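Local atomic coordinates of polysaccharide Lyase Family 6 (Bacteroides cellulosilyticus, PDB entry 6QPS), a protein that breaks down alginate as a polysaccharide lyase of family 6 specific for mannuronic acid, and carries a bound calcium ion. Residues N163-H168 with L195-F200; V180-L185 with I217-S222; L255-F260 with I441-F446. One frame throughout, in Å; residues are numbered along the deposited sequence. Where two conformers were deposited one is given.

How the contacts relate
From the N terminus, strands 165-167, 181-183, 195-197 and 215-218 come in that order along the chain, so the loops closed by contact 1 (163-168 with 195-200) and contact 2 (180-185 with 217-222) cross, each beginning or ending within the other. Each joins parallel strands of successive coils, on different faces of the beta-helix. They touch inside it, where Ile-196 CD1 of contact 1 lies 3.7 Å from Leu-181 CD2 of contact 2. Contact 3 opens after both have closed and spans a much longer stretch, bringing helix 433-445, near the C terminus, back onto strand 254-261; its centre is about 13 Å from that of contact 1.

Contact 1 (N163-H168 with L195-F200); sequences NNRIDH and LIDHNF
Arg-165 has CG anti to its N (chi1 -177°) and stays extended as far as NE, a shape that carries its guanidinium over to Asp-197, whose own CG sits between N and the carbonyl carbon (chi1 68°). The grip is side-on: NE meets OD1 of Asp-197 at 2.9 Å and NH2 meets OD2 of Asp-197 at 2.9 Å, with the two planes only 18° apart. The Asp-167 carboxylate lies over one guanidinium face, interacting by charge alone, and has further partners in Arg-131 and Thr-133. With an alanine here instead of Arg-165, the Asp-197 carboxylate would probably lose both these donors and be left near the like charge of Asp-167. Asp-167 OD2 also receives a nearly straight bond from His-168 ND1 (2.7 Å), which fixes the turn of that ring. CB of His-198 stands over the ring's face, 3.6 Å from the His-168 centroid, while the two imidazoles run near parallel but slide apart with little overlap. On the side of Ile-166, Asn-199 ND2 reaches Ile-166 O (3.0 Å) from above the carbonyl plane; the same oxygen accepts Asp-197 N, and Asn-199 OD1 takes Cys-169 N. Arg-165, Ile-166 and Asp-167 pair with Leu-195, Ile-196 and Asp-197 in parallel register, and isoleucine on isoleucine and aspartate on aspartate make the like-on-like stacking of successive parallel beta-helix coils.

Contact 2 (V180-L185 with I217-S222); sequences VLQVWL and IGHSWS. With ACT (acetate ion), chain D.
Val-183 and Ile-217 form a parallel bridge with CA atoms 4.8 Å apart, continued by the bond from Gly-218 N to Val-183 O (3.0 Å). Beyond it the chains part, and the Gln-182 amide bridges them. Its side chain bends at chi2 (75°), bringing NE2 to Gly-218 O at 3.1 Å and also to Val-183 O; NE2 stands above both carbonyl planes, while OE1 takes a bond from Arg-216. The imidazole of His-219 lies nearly parallel to this amide, 14° between planes, with CE1 3.3 Å from Gln-182 NE2. The same CE1 meets the six-membered ring of Trp-184 obliquely. At the edge of the imidazole, water 1 joins His-219 ND1 (2.7 Å), Leu-185 N and Ser-222 OG. Leu-185 CD1 packs on the CA of Gly-218, whose backbone angles would jam a side chain against the preceding carbonyl. An acetate, probably from the crystallisation liquor, is bound by Ser-220 N and OG and by Lys-249. These strand ends lead into loops on a face of the parallel beta-helix close to the calcium site, Gln-182 lying about 7 Å, side chain to side chain, from the calcium ligand Glu-213.

Contact 3 (L255-F260 with I441-F446); sequences LRRNLF and IDACIF
Leu-259 points from strand 254-261 toward helix 433-445, and its CB and two methyls each have a different neighbour there. CB starts against Cys-444, 3.9 Å from SG of Cys-444. With CG anti to the backbone N (chi1 174°), the branch point is carried onward to the helix and its two methyls divide. CD1 goes to Ile-441, where it lies 4.1 Å from CG1 of Ile-441. CD2 goes to the following turn and meets Ile-445, 3.9 Å from CG2 of Ile-445. The fork therefore spans residues four apart along the helix, and the leucine crosses both isoleucines obliquely. Thr-281 and Ile-283 of the neighbouring strand 276-283 touch Leu-259, and Ile-463 of helix 454-465 touches both Ile-441 and Ile-445.

Cys-444 also lies against the backbone of the bend at Arg-257, its SG 3.7 Å from Arg-257 O, and its side chain touches Val-235 of strand 230-237, on the preceding coil. Toward solvent the character changes. Arg-257 bends at chi3 (53°) and brings NH2 to 3.8 Å from CB of Ala-443. Water 2, at the edge of the guanidinium, accepts from that NH2 and donates to Ala-443 O at 2.6 Å, while NE of Arg-257 forms a salt bridge with Asp-233.

No direct hydrogen bond joins the two segments: the helix is held to the outside of the beta-helix by apolar, largely non-directional contact in the buried part, and at the exposed margin the polar link between them runs through water.

Contact 1 (N163-H168 with L195-F200)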
loop_
_atom_site.group_PDB
_atom_site.type_symbol
_atom_site.label_atom_id
_atom_site.label_comp_id
_atom_site.label_asym_id
_atom_site.label_seq_id
_atom_site.Cartn_x
_atom_site.Cartn_y
_atom_site.Cartn_z
ATOM N N ASN A 163 -3.767 2.601 -16.552
ATOM C CA ASN A 163 -5.116 3.073 -16.281
ATOM C C ASN A 163 -6.018 1.977 -15.735
ATOM O O ASN A 163 -7.218 1.973 -16.010
ATOM C CB ASN A 163 -5.765 3.680 -17.533
ATOM C CG ASN A 163 -4.949 4.806 -18.130
ATOM O OD1 ASN A 163 -4.285 4.636 -19.159
ATOM N ND2 ASN A 163 -4.982 5.964 -17.483
ATOM N N ASN A 164 -5.489 1.050 -14.942
ATOM C CA ASN A 164 -6.315 0.036 -14.302
ATOM C C ASN A 164 -6.681 0.490 -12.892
ATOM O O ASN A 164 -6.105 1.441 -12.352
ATOM C CB ASN A 164 -5.583 -1.306 -14.297
ATOM C CG ASN A 164 -5.346 -1.825 -15.718
ATOM O OD1 ASN A 164 -6.237 -1.753 -16.572
ATOM N ND2 ASN A 164 -4.154 -2.360 -15.972
ATOM N N ARG A 165 -7.692 -0.165 -12.325
ATOM C CA ARG A 165 -8.248 0.243 -11.042
ATOM C C ARG A 165 -8.627 -0.971 -10.203
ATOM O O ARG A 165 -9.269 -1.908 -10.695
ATOM C CB ARG A 165 -9.479 1.148 -11.244
ATOM C CG ARG A 165 -10.107 1.689 -9.935
ATOM C CD ARG A 165 -11.206 2.715 -10.254
ATOM N NE ARG A 165 -11.812 3.167 -9.004
ATOM C CZ ARG A 165 -13.081 3.513 -8.843
ATOM N NH1 ARG A 165 -13.909 3.511 -9.874
ATOM N NH2 ARG A 165 -13.528 3.823 -7.629
ATOM N N ILE A 166 -8.222 -0.943 -8.935
ATOM C CA ILE A 166 -8.656 -1.897 -7.913
ATOM C C ILE A 166 -9.397 -1.084 -6.846
ATOM O O ILE A 166 -8.785 -0.227 -6.196
ATOM C CB ILE A 166 -7.452 -2.605 -7.261
ATOM C CG1 ILE A 166 -6.509 -3.220 -8.309
ATOM C CG2 ILE A 166 -7.926 -3.653 -6.247
ATOM C CD1 ILE A 166 -7.097 -4.305 -9.142
ATOM N N ASP A 167 -10.680 -1.361 -6.634
ATOM C CA ASP A 167 -11.448 -0.536 -5.706
ATOM C C ASP A 167 -12.560 -1.304 -4.994
ATOM O O ASP A 167 -13.166 -2.244 -5.528
ATOM C CB ASP A 167 -12.037 0.715 -6.410
ATOM C CG ASP A 167 -13.142 0.349 -7.408
ATOM O OD1 ASP A 167 -12.810 -0.009 -8.557
ATOM O OD2 ASP A 167 -14.355 0.357 -7.038
ATOM N N HIS A 168 -12.856 -0.849 -3.780
ATOM C CA HIS A 168 -13.956 -1.411 -2.993
ATOM C C HIS A 168 -13.823 -2.921 -2.810
ATOM O O HIS A 168 -14.821 -3.634 -2.695
ATOM C CB HIS A 168 -15.320 -1.012 -3.556
ATOM C CG HIS A 168 -15.549 0.470 -3.561
ATOM N ND1 HIS A 168 -15.258 1.264 -4.647
ATOM C CD2 HIS A 168 -16.039 1.305 -2.605
ATOM C CE1 HIS A 168 -15.556 2.522 -4.361
ATOM N NE2 HIS A 168 -16.030 2.575 -3.130
ATOM N N LEU A 195 -5.046 3.298 -10.237
ATOM C CA LEU A 195 -5.728 3.785 -9.041
ATOM C C LEU A 195 -6.116 2.617 -8.139
ATOM O O LEU A 195 -6.777 1.673 -8.586
ATOM C CB LEU A 195 -6.960 4.595 -9.447
ATOM C CG LEU A 195 -7.822 5.144 -8.306
ATOM C CD1 LEU A 195 -7.045 6.103 -7.391
ATOM C CD2 LEU A 195 -9.089 5.803 -8.841
ATOM N N ILE A 196 -5.738 2.715 -6.863
ATOM C CA ILE A 196 -6.033 1.705 -5.840
ATOM C C ILE A 196 -6.776 2.476 -4.751
ATOM O O ILE A 196 -6.150 3.238 -3.996
ATOM C CB ILE A 196 -4.746 1.058 -5.312
ATOM C CG1 ILE A 196 -4.000 0.316 -6.448
ATOM C CG2 ILE A 196 -5.046 0.168 -4.118
ATOM C CD1 ILE A 196 -2.508 0.092 -6.199
ATOM N N ASP A 197 -8.106 2.314 -4.669
ATOM C CA ASP A 197 -8.913 3.169 -3.809
ATOM C C ASP A 197 -10.048 2.422 -3.114
ATOM O O ASP A 197 -10.663 1.499 -3.658
ATOM C CB ASP A 197 -9.494 4.377 -4.591
ATOM C CG ASP A 197 -10.539 3.973 -5.628
ATOM O OD1 ASP A 197 -10.178 3.397 -6.661
ATOM O OD2 ASP A 197 -11.756 4.205 -5.383
ATOM N N HIS A 198 -10.353 2.867 -1.900
ATOM C CA HIS A 198 -11.503 2.366 -1.134
ATOM C C HIS A 198 -11.443 0.860 -0.876
ATOM O O HIS A 198 -12.483 0.213 -0.722
ATOM C CB HIS A 198 -12.844 2.753 -1.771
ATOM C CG HIS A 198 -13.036 4.228 -1.904
ATOM N ND1 HIS A 198 -13.508 5.034 -0.886
ATOM C CD2 HIS A 198 -12.822 5.044 -2.957
ATOM C CE1 HIS A 198 -13.584 6.283 -1.320
ATOM N NE2 HIS A 198 -13.154 6.320 -2.569
ATOM N N ASN A 199 -10.238 0.295 -0.787
ATOM C CA ASN A 199 -10.092 -1.115 -0.446
ATOM C C ASN A 199 -9.829 -1.278 1.042
ATOM O O ASN A 199 -9.339 -0.363 1.718
ATOM C CB ASN A 199 -8.934 -1.724 -1.230
ATOM C CG ASN A 199 -9.118 -1.584 -2.698
ATOM O OD1 ASN A 199 -9.967 -2.228 -3.302
ATOM N ND2 ASN A 199 -8.305 -0.744 -3.301
ATOM N N PHE A 200 -10.192 -2.453 1.557
ATOM C CA PHE A 200 -9.917 -2.859 2.930
ATOM C C PHE A 200 -8.897 -4.000 2.881
ATOM O O PHE A 200 -9.225 -5.130 2.487
ATOM C CB PHE A 200 -11.217 -3.283 3.627
ATOM C CG PHE A 200 -11.121 -3.365 5.143
ATOM C CD1 PHE A 200 -10.499 -4.436 5.757
ATOM C CD2 PHE A 200 -11.658 -2.362 5.932
ATOM C CE1 PHE A 200 -10.430 -4.508 7.145
ATOM C CE2 PHE A 200 -11.581 -2.430 7.312
ATOM C CZ PHE A 200 -10.958 -3.496 7.902
#

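Contact 2 (V180-L185 with I217-S222)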
loop_
_atom_site.group_PDB
_atom_site.type_symbol
_atom_site.label_atom_id
_atom_site.label_comp_id
_atom_site.label_asym_id
_atom_site.label_seq_id
_atom_site.Cartn_x
_atom_site.Cartn_y
_atom_site.Cartn_z
ATOM N N VAL A 180 0.277 -9.061 -1.456
ATOM C CA VAL A 180 -1.148 -8.957 -1.768
ATOM C C VAL A 180 -1.325 -8.282 -3.133
ATOM O O VAL A 180 -2.030 -8.793 -4.015
ATOM C CB VAL A 180 -1.927 -8.236 -0.644
ATOM C CG1 VAL A 180 -3.353 -7.936 -1.075
ATOM C CG2 VAL A 180 -1.910 -9.072 0.633
ATOM N N LEU A 181 -0.657 -7.147 -3.335
ATOM C CA LEU A 181 -0.829 -6.334 -4.537
ATOM C C LEU A 181 0.519 -5.773 -4.979
ATOM O O LEU A 181 1.086 -4.888 -4.321
ATOM C CB LEU A 181 -1.850 -5.231 -4.281
ATOM C CG LEU A 181 -2.169 -4.236 -5.382
ATOM C CD1 LEU A 181 -2.579 -4.920 -6.624
ATOM C CD2 LEU A 181 -3.292 -3.286 -4.926
ATOM N N GLN A 182 1.014 -6.277 -6.109
ATOM C CA GLN A 182 2.234 -5.779 -6.728
ATOM C C GLN A 182 1.906 -4.932 -7.951
ATOM O O GLN A 182 1.141 -5.362 -8.829
ATOM C CB GLN A 182 3.094 -6.953 -7.187
ATOM C CG GLN A 182 4.321 -6.577 -8.021
ATOM C CD GLN A 182 5.433 -5.974 -7.178
ATOM O OE1 GLN A 182 5.848 -6.543 -6.176
ATOM N NE2 GLN A 182 5.937 -4.813 -7.601
ATOM N N VAL A 183 2.508 -3.751 -8.026
ATOM C CA VAL A 183 2.501 -2.934 -9.239
ATOM C C VAL A 183 3.794 -3.253 -9.992
ATOM O O VAL A 183 4.889 -2.866 -9.559
ATOM C CB VAL A 183 2.356 -1.439 -8.911
ATOM C CG1 VAL A 183 2.291 -0.643 -10.214
ATOM C CG2 VAL A 183 1.109 -1.187 -8.059
ATOM N N TRP A 184 3.669 -3.956 -11.115
ATOM C CA TRP A 184 4.815 -4.351 -11.916
ATOM C C TRP A 184 5.147 -3.279 -12.933
ATOM O O TRP A 184 4.271 -2.846 -13.686
ATOM C CB TRP A 184 4.478 -5.603 -12.710
ATOM C CG TRP A 184 4.295 -6.860 -11.898
ATOM C CD1 TRP A 184 3.127 -7.338 -11.387
ATOM C CD2 TRP A 184 5.308 -7.821 -11.553
ATOM N NE1 TRP A 184 3.344 -8.535 -10.732
ATOM C CE2 TRP A 184 4.670 -8.857 -10.830
ATOM C CE3 TRP A 184 6.685 -7.912 -11.784
ATOM C CZ2 TRP A 184 5.366 -9.954 -10.330
ATOM C CZ3 TRP A 184 7.365 -9.011 -11.299
ATOM C CH2 TRP A 184 6.707 -10.004 -10.561
ATOM N N LEU A 185 6.408 -2.865 -12.965
ATOM C CA LEU A 185 6.897 -1.891 -13.921
ATOM C C LEU A 185 7.990 -2.508 -14.783
ATOM O O LEU A 185 8.768 -3.362 -14.337
ATOM C CB LEU A 185 7.492 -0.684 -13.213
ATOM C CG LEU A 185 6.688 -0.090 -12.069
ATOM C CD1 LEU A 185 7.507 1.019 -11.387
ATOM C CD2 LEU A 185 5.351 0.457 -12.499
ATOM N N ILE A 217 5.102 -0.975 -4.909
ATOM C CA ILE A 217 4.955 -0.183 -6.132
ATOM C C ILE A 217 6.302 -0.152 -6.850
ATOM O O ILE A 217 7.172 0.669 -6.541
ATOM C CB ILE A 217 4.435 1.236 -5.873
ATOM C CG1 ILE A 217 3.236 1.236 -4.907
ATOM C CG2 ILE A 217 4.044 1.902 -7.241
ATOM C CD1 ILE A 217 2.705 2.645 -4.600
ATOM N N GLY A 218 6.480 -1.031 -7.842
ATOM C CA GLY A 218 7.760 -1.198 -8.500
ATOM C C GLY A 218 8.672 -2.177 -7.793
ATOM O O GLY A 218 8.255 -2.922 -6.905
ATOM N N HIS A 219 9.939 -2.161 -8.221
ATOM C CA HIS A 219 11.025 -2.953 -7.650
ATOM C C HIS A 219 12.303 -2.113 -7.648
ATOM O O HIS A 219 12.399 -1.099 -8.346
ATOM C CB HIS A 219 11.335 -4.200 -8.494
ATOM C CG HIS A 219 10.276 -5.257 -8.498
ATOM N ND1 HIS A 219 9.172 -5.214 -9.326
ATOM C CD2 HIS A 219 10.209 -6.450 -7.854
ATOM C CE1 HIS A 219 8.446 -6.306 -9.149
ATOM N NE2 HIS A 219 9.053 -7.077 -8.261
ATOM N N SER A 220 13.330 -2.572 -6.919
ATOM C CA SER A 220 14.628 -1.905 -6.977
ATOM C C SER A 220 15.030 -1.593 -8.419
ATOM O O SER A 220 15.477 -0.474 -8.733
ATOM C CB SER A 220 15.689 -2.792 -6.325
ATOM O OG SER A 220 15.745 -4.042 -6.979
ATOM N N TRP A 221 14.934 -2.602 -9.308
ATOM C CA TRP A 221 15.440 -2.476 -10.670
ATOM C C TRP A 221 14.619 -1.527 -11.536
ATOM O O TRP A 221 15.167 -1.023 -12.527
ATOM C CB TRP A 221 15.609 -3.855 -11.343
ATOM C CG TRP A 221 14.517 -4.846 -11.067
ATOM C CD1 TRP A 221 14.492 -5.782 -10.070
ATOM C CD2 TRP A 221 13.296 -5.016 -11.803
ATOM N NE1 TRP A 221 13.337 -6.501 -10.129
ATOM C CE2 TRP A 221 12.590 -6.062 -11.193
ATOM C CE3 TRP A 221 12.748 -4.397 -12.930
ATOM C CZ2 TRP A 221 11.340 -6.491 -11.650
ATOM C CZ3 TRP A 221 11.499 -4.832 -13.388
ATOM C CH2 TRP A 221 10.823 -5.871 -12.752
ATOM N N SER A 222 13.356 -1.251 -11.199
ATOM C CA SER A 222 12.526 -0.280 -11.911
ATOM C C SER A 222 12.344 1.023 -11.130
ATOM O O SER A 222 11.545 1.875 -11.539
ATOM C CB SER A 222 11.163 -0.889 -12.222
ATOM O OG SER A 222 10.549 -1.345 -11.024
HETATM C C ACT D . 13.191 -5.676 -5.273
HETATM O O ACT D . 12.704 -4.602 -4.938
HETATM O OXT ACT D . 14.127 -5.903 -6.078
HETATM C CH3 ACT D . 12.627 -6.906 -4.569
HETATM O O HOH W 1 8.767 -3.438 -11.360
#

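Contact 3 (L255-F260 with I441-F446)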
loop_
_atom_site.group_PDB
_atom_site.type_symbol
_atom_site.label_atom_id
_atom_site.label_comp_id
_atom_site.label_asym_id
_atom_site.label_seq_id
_atom_site.Cartn_x
_atom_site.Cartn_y
_atom_site.Cartn_z
ATOM N N LEU A 255 0.149 8.875 -2.290
ATOM C CA LEU A 255 -0.439 8.049 -1.232
ATOM C C LEU A 255 -1.206 9.008 -0.325
ATOM O O LEU A 255 -0.593 9.819 0.387
ATOM C CB LEU A 255 0.646 7.261 -0.489
ATOM C CG LEU A 255 1.384 6.261 -1.403
ATOM C CD1 LEU A 255 2.685 6.851 -1.943
ATOM C CD2 LEU A 255 1.626 4.920 -0.736
ATOM N N ARG A 256 -2.545 8.945 -0.375
ATOM C CA ARG A 256 -3.401 9.983 0.193
ATOM C C ARG A 256 -4.575 9.396 0.976
ATOM O O ARG A 256 -5.300 8.532 0.478
ATOM C CB ARG A 256 -3.924 10.903 -0.930
ATOM C CG ARG A 256 -4.928 11.932 -0.491
ATOM C CD ARG A 256 -5.549 12.680 -1.671
ATOM N NE ARG A 256 -4.563 13.468 -2.417
ATOM C CZ ARG A 256 -4.340 13.369 -3.721
ATOM N NH1 ARG A 256 -5.001 12.487 -4.455
ATOM N NH2 ARG A 256 -3.433 14.167 -4.282
ATOM N N ARG A 257 -4.784 9.905 2.189
ATOM C CA ARG A 257 -6.018 9.661 2.948
ATOM C C ARG A 257 -6.231 8.179 3.264
ATOM O O ARG A 257 -7.368 7.707 3.398
ATOM C CB ARG A 257 -7.257 10.263 2.272
ATOM C CG ARG A 257 -7.357 11.781 2.348
ATOM C CD ARG A 257 -8.438 12.325 1.408
ATOM N NE ARG A 257 -9.730 11.672 1.631
ATOM C CZ ARG A 257 -10.775 12.235 2.212
ATOM N NH1 ARG A 257 -10.721 13.473 2.685
ATOM N NH2 ARG A 257 -11.889 11.532 2.351
ATOM N N ASN A 258 -5.146 7.430 3.446
ATOM C CA ASN A 258 -5.236 6.035 3.875
ATOM C C ASN A 258 -5.216 5.985 5.395
ATOM O O ASN A 258 -4.695 6.893 6.044
ATOM C CB ASN A 258 -4.091 5.200 3.298
ATOM C CG ASN A 258 -4.075 5.230 1.802
ATOM O OD1 ASN A 258 -4.914 4.613 1.122
ATOM N ND2 ASN A 258 -3.147 6.008 1.254
ATOM N N LEU A 259 -5.809 4.925 5.962
ATOM C CA LEU A 259 -5.845 4.685 7.406
ATOM C C LEU A 259 -5.072 3.407 7.694
ATOM O O LEU A 259 -5.377 2.362 7.110
ATOM C CB LEU A 259 -7.283 4.524 7.918
ATOM C CG LEU A 259 -7.430 4.126 9.394
ATOM C CD1 LEU A 259 -6.946 5.202 10.326
ATOM C CD2 LEU A 259 -8.898 3.780 9.651
ATOM N N PHE A 260 -4.081 3.494 8.600
ATOM C CA PHE A 260 -3.239 2.362 9.010
ATOM C C PHE A 260 -3.553 2.060 10.472
ATOM O O PHE A 260 -3.148 2.808 11.362
ATOM C CB PHE A 260 -1.763 2.685 8.807
ATOM C CG PHE A 260 -1.421 3.041 7.375
ATOM C CD1 PHE A 260 -1.516 4.351 6.922
ATOM C CD2 PHE A 260 -1.064 2.062 6.456
ATOM C CE1 PHE A 260 -1.217 4.679 5.597
ATOM C CE2 PHE A 260 -0.764 2.398 5.142
ATOM C CZ PHE A 260 -0.853 3.704 4.722
ATOM N N ILE A 441 -10.986 9.131 10.570
ATOM C CA ILE A 441 -11.449 7.747 10.558
ATOM C C ILE A 441 -12.830 7.644 9.913
ATOM O O ILE A 441 -13.065 6.792 9.046
ATOM C CB ILE A 441 -11.431 7.180 11.986
ATOM C CG1 ILE A 441 -9.990 6.987 12.458
ATOM C CG2 ILE A 441 -12.176 5.857 12.033
ATOM C CD1 ILE A 441 -9.867 6.774 13.975
ATOM N N ASP A 442 -13.757 8.522 10.303
ATOM C CA ASP A 442 -15.083 8.517 9.688
ATOM C C ASP A 442 -14.979 8.608 8.169
ATOM O O ASP A 442 -15.697 7.908 7.442
ATOM C CB ASP A 442 -15.915 9.686 10.216
ATOM C CG ASP A 442 -16.453 9.460 11.633
ATOM O OD1 ASP A 442 -16.185 8.392 12.223
ATOM O OD2 ASP A 442 -17.140 10.373 12.137
ATOM N N ALA A 443 -14.092 9.469 7.661
ATOM C CA ALA A 443 -14.004 9.632 6.212
ATOM C C ALA A 443 -13.483 8.379 5.520
ATOM O O ALA A 443 -13.791 8.158 4.342
ATOM C CB ALA A 443 -13.107 10.825 5.860
ATOM N N CYS A 444 -12.663 7.576 6.196
ATOM C CA CYS A 444 -12.063 6.421 5.537
ATOM C C CYS A 444 -12.891 5.143 5.652
ATOM O O CYS A 444 -12.851 4.309 4.732
ATOM C CB CYS A 444 -10.648 6.122 6.045
ATOM S SG CYS A 444 -9.618 5.156 4.914
ATOM N N ILE A 445 -13.649 4.933 6.732
ATOM C CA ILE A 445 -14.184 3.591 6.950
ATOM C C ILE A 445 -15.598 3.348 6.438
ATOM O O ILE A 445 -16.006 2.187 6.310
ATOM C CB ILE A 445 -14.083 3.142 8.423
ATOM C CG1 ILE A 445 -15.015 3.962 9.324
ATOM C CG2 ILE A 445 -12.645 3.184 8.889
ATOM C CD1 ILE A 445 -15.096 3.444 10.774
ATOM N N PHE A 446 -16.363 4.373 6.162
ATOM C CA PHE A 446 -17.760 4.091 5.878
ATOM C C PHE A 446 -18.055 3.946 4.398
ATOM O O PHE A 446 -19.194 3.622 4.058
ATOM C CB PHE A 446 -18.657 5.101 6.573
ATOM C CG PHE A 446 -18.565 5.031 8.069
ATOM C CD1 PHE A 446 -18.130 6.126 8.796
ATOM C CD2 PHE A 446 -18.904 3.863 8.748
ATOM C CE1 PHE A 446 -18.053 6.070 10.168
ATOM C CE2 PHE A 446 -18.807 3.794 10.117
ATOM C CZ PHE A 446 -18.388 4.900 10.833
HETATM O O HOH W 2 -12.673 8.626 2.053
#